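Local structure of phosphoglycerol transferase (Streptococcus pyogenes, 5U9Z) at residues V40-S45 and T263-G268. The protein probably transfers glycerol phosphate onto the rhamnose-based Lancefield group A carbohydrate of the streptococcal cell wall, as a manganese-binding member of the alkaline phosphatase superfamily. Residues are numbered along the deposited sequence; the frame is centred on the assembly and turned at random.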
loop_
_atom_site.group_PDB
_atom_site.type_symbol
_atom_site.label_atom_id
_atom_site.label_comp_id
_atom_site.label_asym_id
_atom_site.label_seq_id
_atom_site.Cartn_x
_atom_site.Cartn_y
_atom_site.Cartn_z
ATOM N N VAL A 40 -11.456 -0.816 6.943
ATOM C CA VAL A 40 -10.463 -0.624 5.894
ATOM C C VAL A 40 -9.461 -1.768 5.939
ATOM O O VAL A 40 -8.982 -2.151 7.013
ATOM C CB VAL A 40 -9.758 0.738 6.041
ATOM C CG1 VAL A 40 -8.658 0.893 5.006
ATOM C CG2 VAL A 40 -10.774 1.865 5.905
ATOM N N ILE A 41 -9.141 -2.308 4.765
ATOM C CA ILE A 41 -8.205 -3.416 4.620
ATOM C C ILE A 41 -7.087 -2.949 3.694
ATOM O O ILE A 41 -7.313 -2.745 2.494
ATOM C CB ILE A 41 -8.892 -4.672 4.067
ATOM C CG1 ILE A 41 -10.071 -5.074 4.962
ATOM C CG2 ILE A 41 -7.895 -5.821 3.953
ATOM C CD1 ILE A 41 -10.975 -6.115 4.352
ATOM N N TYR A 42 -5.888 -2.764 4.246
ATOM C CA TYR A 42 -4.694 -2.525 3.439
ATOM C C TYR A 42 -4.102 -3.881 3.072
ATOM O O TYR A 42 -3.646 -4.626 3.944
ATOM C CB TYR A 42 -3.684 -1.657 4.184
ATOM C CG TYR A 42 -3.978 -0.171 4.127
ATOM C CD1 TYR A 42 -5.243 0.297 3.795
ATOM C CD2 TYR A 42 -2.985 0.763 4.394
ATOM C CE1 TYR A 42 -5.511 1.650 3.742
ATOM C CE2 TYR A 42 -3.246 2.119 4.341
ATOM C CZ TYR A 42 -4.513 2.555 4.014
ATOM O OH TYR A 42 -4.786 3.901 3.957
ATOM N N LEU A 43 -4.118 -4.201 1.782
ATOM C CA LEU A 43 -3.805 -5.542 1.293
ATOM C C LEU A 43 -2.613 -5.454 0.344
ATOM O O LEU A 43 -2.761 -5.080 -0.825
ATOM C CB LEU A 43 -5.032 -6.149 0.615
ATOM C CG LEU A 43 -5.029 -7.626 0.228
ATOM C CD1 LEU A 43 -4.586 -8.515 1.373
ATOM C CD2 LEU A 43 -6.433 -8.013 -0.219
ATOM N N LEU A 44 -1.432 -5.795 0.857
ATOM C CA LEU A 44 -0.206 -5.828 0.067
ATOM C C LEU A 44 -0.111 -7.196 -0.597
ATOM O O LEU A 44 0.143 -8.202 0.073
ATOM C CB LEU A 44 1.008 -5.551 0.953
ATOM C CG LEU A 44 2.364 -5.296 0.288
ATOM C CD1 LEU A 44 3.331 -4.691 1.301
ATOM C CD2 LEU A 44 2.965 -6.564 -0.299
ATOM N N SER A 45 -0.321 -7.234 -1.913
ATOM C CA SER A 45 -0.245 -8.477 -2.681
ATOM C C SER A 45 1.188 -8.635 -3.178
ATOM O O SER A 45 1.594 -8.003 -4.157
ATOM C CB SER A 45 -1.245 -8.458 -3.831
ATOM O OG SER A 45 -1.296 -9.713 -4.491
ATOM N N THR A 263 -13.849 -1.084 2.762
ATOM C CA THR A 263 -13.041 -0.597 1.653
ATOM C C THR A 263 -11.686 -1.291 1.673
ATOM O O THR A 263 -11.067 -1.430 2.732
ATOM C CB THR A 263 -12.853 0.926 1.717
ATOM O OG1 THR A 263 -14.134 1.567 1.750
ATOM C CG2 THR A 263 -12.085 1.424 0.501
ATOM N N VAL A 264 -11.233 -1.720 0.496
ATOM C CA VAL A 264 -9.986 -2.461 0.342
ATOM C C VAL A 264 -9.023 -1.623 -0.487
ATOM O O VAL A 264 -9.390 -1.115 -1.553
ATOM C CB VAL A 264 -10.222 -3.831 -0.320
ATOM C CG1 VAL A 264 -8.902 -4.564 -0.535
ATOM C CG2 VAL A 264 -11.165 -4.671 0.526
ATOM N N VAL A 265 -7.793 -1.485 0.005
ATOM C CA VAL A 265 -6.697 -0.874 -0.741
ATOM C C VAL A 265 -5.773 -2.016 -1.149
ATOM O O VAL A 265 -5.023 -2.551 -0.325
ATOM C CB VAL A 265 -5.958 0.192 0.076
ATOM C CG1 VAL A 265 -4.753 0.715 -0.695
ATOM C CG2 VAL A 265 -6.897 1.343 0.421
ATOM N N PHE A 266 -5.831 -2.388 -2.425
ATOM C CA PHE A 266 -5.107 -3.525 -2.978
ATOM C C PHE A 266 -3.980 -3.028 -3.874
ATOM O O PHE A 266 -4.181 -2.119 -4.686
ATOM C CB PHE A 266 -6.068 -4.409 -3.780
ATOM C CG PHE A 266 -5.478 -5.712 -4.253
ATOM C CD1 PHE A 266 -4.802 -5.791 -5.459
ATOM C CD2 PHE A 266 -5.638 -6.868 -3.507
ATOM C CE1 PHE A 266 -4.276 -6.995 -5.901
ATOM C CE2 PHE A 266 -5.115 -8.074 -3.942
ATOM C CZ PHE A 266 -4.436 -8.137 -5.140
ATOM N N TYR A 267 -2.799 -3.626 -3.736
ATOM C CA TYR A 267 -1.660 -3.162 -4.518
ATOM C C TYR A 267 -0.528 -4.175 -4.441
ATOM O O TYR A 267 -0.344 -4.849 -3.422
ATOM C CB TYR A 267 -1.165 -1.795 -4.026
ATOM C CG TYR A 267 -0.463 -1.842 -2.686
ATOM C CD1 TYR A 267 -1.186 -1.915 -1.501
ATOM C CD2 TYR A 267 0.924 -1.807 -2.605
ATOM C CE1 TYR A 267 -0.548 -1.957 -0.276
ATOM C CE2 TYR A 267 1.571 -1.846 -1.383
ATOM C CZ TYR A 267 0.831 -1.920 -0.222
ATOM O OH TYR A 267 1.470 -1.961 0.997
ATOM N N GLY A 268 0.231 -4.264 -5.530
ATOM C CA GLY A 268 1.485 -4.995 -5.523
ATOM C C GLY A 268 2.610 -4.085 -5.057
ATOM O O GLY A 268 2.687 -2.921 -5.442
#
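With chi1 at 72°, Tyr267 sets its CG between its own backbone N and carbonyl carbon, and the ring thereby swings back across the neighbouring strand onto Leu44. There Leu44 CA sits over one ring face, 4.2 Å from the Tyr267 centroid, in a CH-pi contact, while Leu44 CD1 reaches Tyr267 OH at 3.3 Å. On the other side of the sheet Phe266, its CG trans to the backbone N (chi1 -172°), meets Leu43 through a ring edge: Leu43 CD2 lies near the ring plane, 3.6 Å from Phe266 CD2. Ser45 CB then touches the far end of that ring at CZ. Back on the Tyr267 face, Tyr42 and Val265 lie side by side, pointing the same way, with Tyr42 CE1 3.6 Å from Val265 CG2.

Between these two layers of side chains, residues 40-45 and 263-268 pair as parallel neighbours in the central mixed sheet of an alkaline phosphatase-like fold. Ile41 and Leu43 each give and accept a bond, and Ser45 N donates to Tyr267 O at 2.8 Å. Most links are short and fairly straight; Tyr267 N to Leu43 O, at 3.3 Å with an N-H...O angle of 146°, is the longest and most bent. Strand 199-203 continues the sheet beyond 40-45, and Tyr42 OH finds its polar partner in Thr314 of helix 313-320.

The Leu44 side chain comes within about 5 Å of the bound manganese. The pair illustrates a principle of this superfamily, metal ligands carried at strand ends: buried, parallel backbone bonding brings Glu46, Asp269 and His270 together just past Ser45 and Gly268.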